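Local coordinates for erythrocyte membrane protein 1 (PDB 2XU0) that probably binds host cell-surface receptors as the N-terminal segment and first Duffy-binding-like domain of a larger parasite adhesin, the domain implicated in rosetting, at residues Ser12-Glu17 with Asp277-Gly282; Thr355-Ala360 with Lys468-Tyr473. The protein carries 10 engineered substitutions. All blocks are in the same frame, centred on the assembly; numbering follows the deposited sequence.

Interaction 1 (Ser12-Glu17 with Asp277-Gly282); sequences SPTLSE and DYFRKG
K281 brings one ammonium to two backbone carbonyls of segment 12-17: its NZ donates to L15 O at 2.8 Å and to E17 O at 2.7 Å. Extended beyond CG, the chain carries NZ to the end of helix 13-16, where E17 is the first residue to leave helical geometry. The donor stands above the L15 carbonyl plane, 38° out of it, and is tilted less, 28°, from that of E17. Within the helical turn, S12 O is gripped twice, by S16 N and by S16 OG (2.9 Å), which arrive from opposite faces of its plane. The E17 carboxylate turns to partners farther along, a salt bridge with R23 and a hydrogen bond with S21 OG.

Apolar contact comes from T14, whose CG2, anti to the backbone N, lies 3.3 Å above the F279 ring plane and offset toward the rim. It is a CH-pi contact, CG2 standing 3.7 Å from the ring centroid. L15 CD1 adds a looser approach to F279 CE1. The arrangement is a lysine ammonium shared by two main-chain carbonyls where a short helix ends, joining the N-terminal segment to the 279-281/287-289 hairpin of the Duffy-binding-like domain.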
ATOM      1  N   SER A  12      20.186  -6.217  -7.546  1.00 53.61           N
ATOM      2  CA  SER A  12      19.504  -5.790  -6.320  1.00 53.02           C
ATOM      3  C   SER A  12      18.193  -5.057  -6.651  1.00 54.40           C
ATOM      4  O   SER A  12      18.247  -3.977  -7.250  1.00 53.37           O
ATOM      5  CB  SER A  12      20.408  -4.888  -5.478  1.00 56.46           C
ATOM      6  OG  SER A  12      19.687  -4.312  -4.397  1.00 62.51           O
ATOM      7  N   PRO A  13      17.004  -5.596  -6.274  1.00 49.74           N
ATOM      8  CA  PRO A  13      15.752  -4.866  -6.572  1.00 48.33           C
ATOM      9  C   PRO A  13      15.665  -3.528  -5.828  1.00 45.31           C
ATOM     10  O   PRO A  13      15.189  -2.549  -6.397  1.00 42.58           O
ATOM     11  CB  PRO A  13      14.652  -5.843  -6.156  1.00 50.57           C
ATOM     12  CG  PRO A  13      15.307  -6.739  -5.167  1.00 55.57           C
ATOM     13  CD  PRO A  13      16.741  -6.853  -5.550  1.00 51.01           C
ATOM     14  N   THR A  14      16.207  -3.474  -4.594  1.00 39.69           N
ATOM     15  CA  THR A  14      16.226  -2.258  -3.791  1.00 38.96           C
ATOM     16  C   THR A  14      16.966  -1.112  -4.489  1.00 40.44           C
ATOM     17  O   THR A  14      16.418  -0.027  -4.630  1.00 39.77           O
ATOM     18  CB  THR A  14      16.834  -2.525  -2.411  1.00 45.41           C
ATOM     19  OG1 THR A  14      16.210  -3.655  -1.832  1.00 46.03           O
ATOM     20  CG2 THR A  14      16.644  -1.359  -1.479  1.00 41.95           C
ATOM     21  N   LEU A  15      18.204  -1.361  -4.922  1.00 36.84           N
ATOM     22  CA  LEU A  15      19.069  -0.362  -5.537  1.00 36.25           C
ATOM     23  C   LEU A  15      18.654   0.016  -6.935  1.00 38.10           C
ATOM     24  O   LEU A  15      18.944   1.134  -7.372  1.00 37.51           O
ATOM     25  CB  LEU A  15      20.504  -0.907  -5.563  1.00 36.71           C
ATOM     26  CG  LEU A  15      21.473  -0.651  -4.393  1.00 42.04           C
ATOM     27  CD1 LEU A  15      20.799  -0.325  -3.073  1.00 42.04           C
ATOM     28  CD2 LEU A  15      22.453  -1.788  -4.266  1.00 44.75           C
ATOM     29  N   SER A  16      18.059  -0.933  -7.670  1.00 33.76           N
ATOM     30  CA  SER A  16      17.659  -0.693  -9.042  1.00 33.97           C
ATOM     31  C   SER A  16      16.280  -0.053  -9.210  1.00 37.74           C
ATOM     32  O   SER A  16      15.961   0.388 -10.310  1.00 37.53           O
ATOM     33  CB  SER A  16      17.832  -1.950  -9.891  1.00 38.72           C
ATOM     34  OG  SER A  16      16.866  -2.936  -9.566  1.00 49.15           O
ATOM     35  N   GLU A  17      15.483   0.061  -8.117  1.00 34.43           N
ATOM     36  CA  GLU A  17      14.166   0.694  -8.171  1.00 32.75           C
ATOM     37  C   GLU A  17      14.307   2.100  -8.782  1.00 36.19           C
ATOM     38  O   GLU A  17      15.140   2.890  -8.325  1.00 35.23           O
ATOM     39  CB  GLU A  17      13.535   0.789  -6.766  1.00 33.88           C
ATOM     40  CG  GLU A  17      12.197   1.536  -6.765  1.00 33.83           C
ATOM     41  CD  GLU A  17      11.460   1.683  -5.445  1.00 48.35           C
ATOM     42  OE1 GLU A  17      11.785   0.943  -4.486  1.00 43.11           O
ATOM     43  OE2 GLU A  17      10.539   2.530  -5.376  1.00 34.64           O
ATOM     44  N   ASP A 277      16.493  -1.920   6.047  1.00 34.94           N
ATOM     45  CA  ASP A 277      16.584  -0.460   6.077  1.00 34.88           C
ATOM     46  C   ASP A 277      15.648   0.141   5.048  1.00 37.47           C
ATOM     47  O   ASP A 277      15.346  -0.514   4.046  1.00 36.51           O
ATOM     48  CB  ASP A 277      18.041   0.009   5.826  1.00 36.87           C
ATOM     49  CG  ASP A 277      18.946  -0.255   7.012  1.00 42.28           C
ATOM     50  OD1 ASP A 277      18.923   0.555   7.969  1.00 39.39           O
ATOM     51  OD2 ASP A 277      19.574  -1.337   7.043  1.00 46.91           O
ATOM     52  N   TYR A 278      15.178   1.369   5.295  1.00 34.99           N
ATOM     53  CA  TYR A 278      14.297   2.033   4.325  1.00 34.41           C
ATOM     54  C   TYR A 278      15.149   2.739   3.277  1.00 39.79           C
ATOM     55  O   TYR A 278      16.078   3.475   3.625  1.00 38.74           O
ATOM     56  CB  TYR A 278      13.376   3.047   5.023  1.00 33.59           C
ATOM     57  CG  TYR A 278      12.264   3.559   4.127  1.00 31.60           C
ATOM     58  CD1 TYR A 278      11.218   2.727   3.738  1.00 34.05           C
ATOM     59  CD2 TYR A 278      12.253   4.874   3.675  1.00 30.34           C
ATOM     60  CE1 TYR A 278      10.208   3.180   2.898  1.00 36.33           C
ATOM     61  CE2 TYR A 278      11.211   5.356   2.878  1.00 30.95           C
ATOM     62  CZ  TYR A 278      10.188   4.500   2.496  1.00 39.07           C
ATOM     63  OH  TYR A 278       9.196   4.896   1.634  1.00 40.69           O
ATOM     64  N   PHE A 279      14.832   2.528   2.006  1.00 34.87           N
ATOM     65  CA  PHE A 279      15.575   3.185   0.942  1.00 34.44           C
ATOM     66  C   PHE A 279      14.633   3.982   0.073  1.00 36.01           C
ATOM     67  O   PHE A 279      13.555   3.495  -0.289  1.00 34.28           O
ATOM     68  CB  PHE A 279      16.312   2.160   0.050  1.00 36.62           C
ATOM     69  CG  PHE A 279      17.371   1.311   0.708  1.00 39.54           C
ATOM     70  CD1 PHE A 279      18.720   1.572   0.502  1.00 43.13           C
ATOM     71  CD2 PHE A 279      17.022   0.204   1.478  1.00 41.99           C
ATOM     72  CE1 PHE A 279      19.700   0.743   1.058  1.00 44.25           C
ATOM     73  CE2 PHE A 279      18.006  -0.612   2.052  1.00 45.59           C
ATOM     74  CZ  PHE A 279      19.339  -0.332   1.843  1.00 43.84           C
ATOM     75  N   ARG A 280      15.066   5.177  -0.325  1.00 33.00           N
ATOM     76  CA  ARG A 280      14.326   6.046  -1.246  1.00 33.38           C
ATOM     77  C   ARG A 280      15.307   6.899  -2.027  1.00 36.09           C
ATOM     78  O   ARG A 280      16.442   7.083  -1.574  1.00 37.56           O
ATOM     79  CB  ARG A 280      13.249   6.898  -0.531  1.00 35.39           C
ATOM     80  CG  ARG A 280      13.725   7.626   0.720  1.00 43.49           C
ATOM     81  CD  ARG A 280      12.820   8.779   1.080  1.00 49.27           C
ATOM     82  NE  ARG A 280      12.979   9.846   0.102  1.00 57.40           N
ATOM     83  CZ  ARG A 280      13.779  10.890   0.254  1.00 62.46           C
ATOM     84  NH1 ARG A 280      14.445  11.067   1.391  1.00 44.81           N
ATOM     85  NH2 ARG A 280      13.894  11.786  -0.710  1.00 51.78           N
ATOM     86  N   LYS A 281      14.907   7.357  -3.223  1.00 29.18           N
ATOM     87  CA  LYS A 281      15.759   8.165  -4.091  1.00 30.14           C
ATOM     88  C   LYS A 281      15.208   9.544  -4.291  1.00 35.77           C
ATOM     89  O   LYS A 281      13.996   9.723  -4.316  1.00 35.52           O
ATOM     90  CB  LYS A 281      15.960   7.512  -5.470  1.00 31.72           C
ATOM     91  CG  LYS A 281      16.726   6.205  -5.389  1.00 33.50           C
ATOM     92  CD  LYS A 281      16.971   5.623  -6.744  1.00 38.19           C
ATOM     93  CE  LYS A 281      17.613   4.263  -6.603  1.00 30.54           C
ATOM     94  NZ  LYS A 281      17.743   3.602  -7.921  1.00 35.40           N
ATOM     95  N   GLY A 282      16.106  10.510  -4.436  1.00 33.02           N
ATOM     96  CA  GLY A 282      15.744  11.876  -4.770  1.00 31.90           C
ATOM     97  C   GLY A 282      15.489  11.974  -6.255  1.00 35.65           C
ATOM     98  O   GLY A 282      15.783  11.045  -7.013  1.00 33.69           O
TER

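Interaction 2 (Thr355-Ala360 with Lys468-Tyr473); sequences TQTNLA and KTCPLY. Engineered in segment 355-360: A360 (natural residue Ser).
L472 O accepts the hydrogen bond that joins the two loops, from A360 N at 3.1 Å. The N-H...O angle is 157°, and the donor is tilted 19° from the carbonyl plane. L359 N also lies 3.1 Å from L472 O. The N358 carboxamide is close by but pairs poorly: ND2 is 3.1 Å from Y473 O at an angle unsuited to a hydrogen bond. Both groups have other partners, N486 ND2 donating to Y473 O and H361 N making a weak bond to N358 OD1.

The apolar contacts spread to both sides of that bond. On one side L359 lays CD1 beside C470 CB, 4.1 Å away, and in van der Waals contact with the carbonyl oxygen C470 O at 3.3 Å. On the other, A360, an engineered residue, sets CB 3.6 Å from Y473 CE2, meeting the ring obliquely. L472 CB, of the same segment as Y473, sits over the centre of one face of that ring, 4.0 Å above its plane.

The covalent link runs next to the contact: C470 is disulfide-bonded to C354, just before segment 355-360, and C470 SG lies 4.2 Å from T357 CB. T357 OG1 is held within its own loop, by D353 O and F365 N.

With neither segment forming a helix or strand, the disulfide probably limits how far the loops can part, with one backbone bond and a few methyl contacts helping to orient them.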
ATOM      1  N   THR A 355       0.555 -30.597 -28.704  1.00 45.40           N
ATOM      2  CA  THR A 355       1.438 -31.616 -29.283  1.00 45.71           C
ATOM      3  C   THR A 355       0.653 -32.616 -30.166  1.00 50.83           C
ATOM      4  O   THR A 355       1.253 -33.312 -30.993  1.00 50.62           O
ATOM      5  CB  THR A 355       2.322 -32.308 -28.211  1.00 51.11           C
ATOM      6  OG1 THR A 355       1.559 -33.272 -27.481  1.00 52.15           O
ATOM      7  CG2 THR A 355       2.996 -31.321 -27.256  1.00 46.17           C
ATOM      8  N   GLN A 356      -0.681 -32.678 -29.993  1.00 47.92           N
ATOM      9  CA  GLN A 356      -1.559 -33.572 -30.762  1.00 47.74           C
ATOM     10  C   GLN A 356      -2.770 -32.837 -31.375  1.00 52.69           C
ATOM     11  O   GLN A 356      -3.737 -33.489 -31.790  1.00 50.60           O
ATOM     12  CB  GLN A 356      -2.034 -34.736 -29.881  1.00 48.45           C
ATOM     13  CG  GLN A 356      -0.894 -35.581 -29.330  1.00 58.64           C
ATOM     14  CD  GLN A 356      -1.416 -36.720 -28.512  1.00 69.26           C
ATOM     15  OE1 GLN A 356      -1.905 -37.734 -29.043  1.00 63.61           O
ATOM     16  NE2 GLN A 356      -1.313 -36.573 -27.199  1.00 55.38           N
ATOM     17  N   THR A 357      -2.709 -31.485 -31.442  1.00 51.11           N
ATOM     18  CA  THR A 357      -3.792 -30.640 -31.969  1.00 51.39           C
ATOM     19  C   THR A 357      -3.341 -29.861 -33.196  1.00 58.16           C
ATOM     20  O   THR A 357      -2.215 -29.354 -33.241  1.00 57.72           O
ATOM     21  CB  THR A 357      -4.358 -29.730 -30.847  1.00 56.48           C
ATOM     22  OG1 THR A 357      -4.880 -30.559 -29.812  1.00 50.81           O
ATOM     23  CG2 THR A 357      -5.456 -28.770 -31.321  1.00 54.84           C
ATOM     24  N   ASN A 358      -4.238 -29.770 -34.183  1.00 56.96           N
ATOM     25  CA  ASN A 358      -4.037 -29.023 -35.415  1.00 58.15           C
ATOM     26  C   ASN A 358      -5.338 -28.286 -35.731  1.00 64.72           C
ATOM     27  O   ASN A 358      -6.257 -28.868 -36.316  1.00 63.35           O
ATOM     28  CB  ASN A 358      -3.613 -29.947 -36.557  1.00 59.86           C
ATOM     29  CG  ASN A 358      -2.901 -29.231 -37.674  1.00 80.05           C
ATOM     30  OD1 ASN A 358      -3.455 -28.342 -38.336  1.00 75.13           O
ATOM     31  ND2 ASN A 358      -1.653 -29.612 -37.911  1.00 69.51           N
ATOM     32  N   LEU A 359      -5.424 -27.011 -35.292  1.00 63.99           N
ATOM     33  CA  LEU A 359      -6.606 -26.165 -35.483  1.00 65.33           C
ATOM     34  C   LEU A 359      -6.907 -25.849 -36.962  1.00 72.13           C
ATOM     35  O   LEU A 359      -8.077 -25.686 -37.327  1.00 71.79           O
ATOM     36  CB  LEU A 359      -6.541 -24.889 -34.617  1.00 65.37           C
ATOM     37  CG  LEU A 359      -6.377 -25.078 -33.099  1.00 69.59           C
ATOM     38  CD1 LEU A 359      -6.134 -23.762 -32.414  1.00 69.60           C
ATOM     39  CD2 LEU A 359      -7.585 -25.730 -32.485  1.00 71.91           C
ATOM     40  N   ALA A 360      -5.854 -25.823 -37.810  1.00 70.59           N
ATOM     41  CA  ALA A 360      -5.920 -25.580 -39.255  1.00 71.34           C
ATOM     42  C   ALA A 360      -6.697 -26.667 -40.004  1.00 77.87           C
ATOM     43  O   ALA A 360      -7.298 -26.381 -41.038  1.00 78.17           O
ATOM     44  CB  ALA A 360      -4.515 -25.471 -39.820  1.00 72.03           C
ATOM     45  N   LYS A 468      -3.125 -19.012 -24.369  1.00 45.39           N
ATOM     46  CA  LYS A 468      -3.527 -18.761 -25.763  1.00 45.50           C
ATOM     47  C   LYS A 468      -3.952 -20.063 -26.445  1.00 47.45           C
ATOM     48  O   LYS A 468      -3.582 -21.152 -25.973  1.00 44.65           O
ATOM     49  CB  LYS A 468      -2.402 -18.082 -26.569  1.00 48.02           C
ATOM     50  CG  LYS A 468      -2.144 -16.639 -26.160  1.00 58.77           C
ATOM     51  CD  LYS A 468      -0.965 -16.047 -26.916  1.00 68.54           C
ATOM     52  CE  LYS A 468      -0.887 -14.544 -26.787  1.00 84.65           C
ATOM     53  NZ  LYS A 468      -0.396 -14.108 -25.448  1.00 95.90           N
ATOM     54  N   THR A 469      -4.759 -19.951 -27.533  1.00 44.83           N
ATOM     55  CA  THR A 469      -5.195 -21.114 -28.318  1.00 44.91           C
ATOM     56  C   THR A 469      -3.933 -21.746 -28.915  1.00 48.55           C
ATOM     57  O   THR A 469      -2.964 -21.030 -29.156  1.00 45.77           O
ATOM     58  CB  THR A 469      -6.178 -20.704 -29.440  1.00 51.67           C
ATOM     59  OG1 THR A 469      -5.559 -19.748 -30.305  1.00 52.69           O
ATOM     60  CG2 THR A 469      -7.493 -20.161 -28.910  1.00 50.04           C
ATOM     61  N   CYS A 470      -3.927 -23.075 -29.129  1.00 46.35           N
ATOM     62  CA  CYS A 470      -2.772 -23.781 -29.712  1.00 46.46           C
ATOM     63  C   CYS A 470      -2.229 -23.074 -30.945  1.00 50.10           C
ATOM     64  O   CYS A 470      -3.042 -22.722 -31.809  1.00 48.76           O
ATOM     65  CB  CYS A 470      -3.140 -25.220 -30.073  1.00 46.58           C
ATOM     66  SG  CYS A 470      -3.246 -26.337 -28.666  1.00 50.57           S
ATOM     67  N   PRO A 471      -0.883 -23.039 -31.157  1.00 47.37           N
ATOM     68  CA  PRO A 471      -0.366 -22.567 -32.459  1.00 47.26           C
ATOM     69  C   PRO A 471      -1.021 -23.413 -33.567  1.00 52.44           C
ATOM     70  O   PRO A 471      -1.136 -24.623 -33.391  1.00 52.06           O
ATOM     71  CB  PRO A 471       1.143 -22.805 -32.345  1.00 48.70           C
ATOM     72  CG  PRO A 471       1.411 -22.800 -30.876  1.00 53.09           C
ATOM     73  CD  PRO A 471       0.216 -23.498 -30.286  1.00 48.75           C
ATOM     74  N   LEU A 472      -1.585 -22.756 -34.609  1.00 50.61           N
ATOM     75  CA  LEU A 472      -2.378 -23.319 -35.726  1.00 51.98           C
ATOM     76  C   LEU A 472      -2.090 -24.726 -36.244  1.00 56.27           C
ATOM     77  O   LEU A 472      -3.038 -25.460 -36.542  1.00 54.81           O
ATOM     78  CB  LEU A 472      -2.462 -22.348 -36.931  1.00 52.53           C
ATOM     79  CG  LEU A 472      -3.226 -21.035 -36.738  1.00 57.66           C
ATOM     80  CD1 LEU A 472      -3.014 -20.129 -37.925  1.00 57.39           C
ATOM     81  CD2 LEU A 472      -4.728 -21.278 -36.541  1.00 61.13           C
ATOM     82  N   TYR A 473      -0.803 -25.066 -36.434  1.00 54.66           N
ATOM     83  CA  TYR A 473      -0.371 -26.361 -36.997  1.00 55.25           C
ATOM     84  C   TYR A 473       0.182 -27.335 -35.941  1.00 60.12           C
ATOM     85  O   TYR A 473       0.741 -28.382 -36.293  1.00 60.92           O
ATOM     86  CB  TYR A 473       0.646 -26.121 -38.141  1.00 56.58           C
ATOM     87  CG  TYR A 473       0.254 -24.961 -39.033  1.00 57.86           C
ATOM     88  CD1 TYR A 473       0.954 -23.757 -38.992  1.00 59.74           C
ATOM     89  CD2 TYR A 473      -0.888 -25.025 -39.830  1.00 58.25           C
ATOM     90  CE1 TYR A 473       0.561 -22.665 -39.769  1.00 59.85           C
ATOM     91  CE2 TYR A 473      -1.298 -23.938 -40.599  1.00 58.85           C
ATOM     92  CZ  TYR A 473      -0.569 -22.762 -40.571  1.00 64.77           C
ATOM     93  OH  TYR A 473      -0.994 -21.700 -41.333  1.00 63.06           O
TER

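Overall arrangement
Interaction 1 lies nearer the middle of the molecule, about 17 Å between its centre and that of the chain, yet it is a surface contact; interaction 2, about 42 Å out, is partly buried. Their nearest atoms are about 26 Å apart, and they share no element: the first joins a short helix to a hairpin strand, the second two irregular loops of the cysteine-rich C-terminal region. Charge separates their chemistry, a lysine ammonium serving the first and a main-chain amide the second, with a disulfide alongside. Interaction 2 also buries more surface, 374 against 235 Å². In sequence they are in series, the first closing before the second opens.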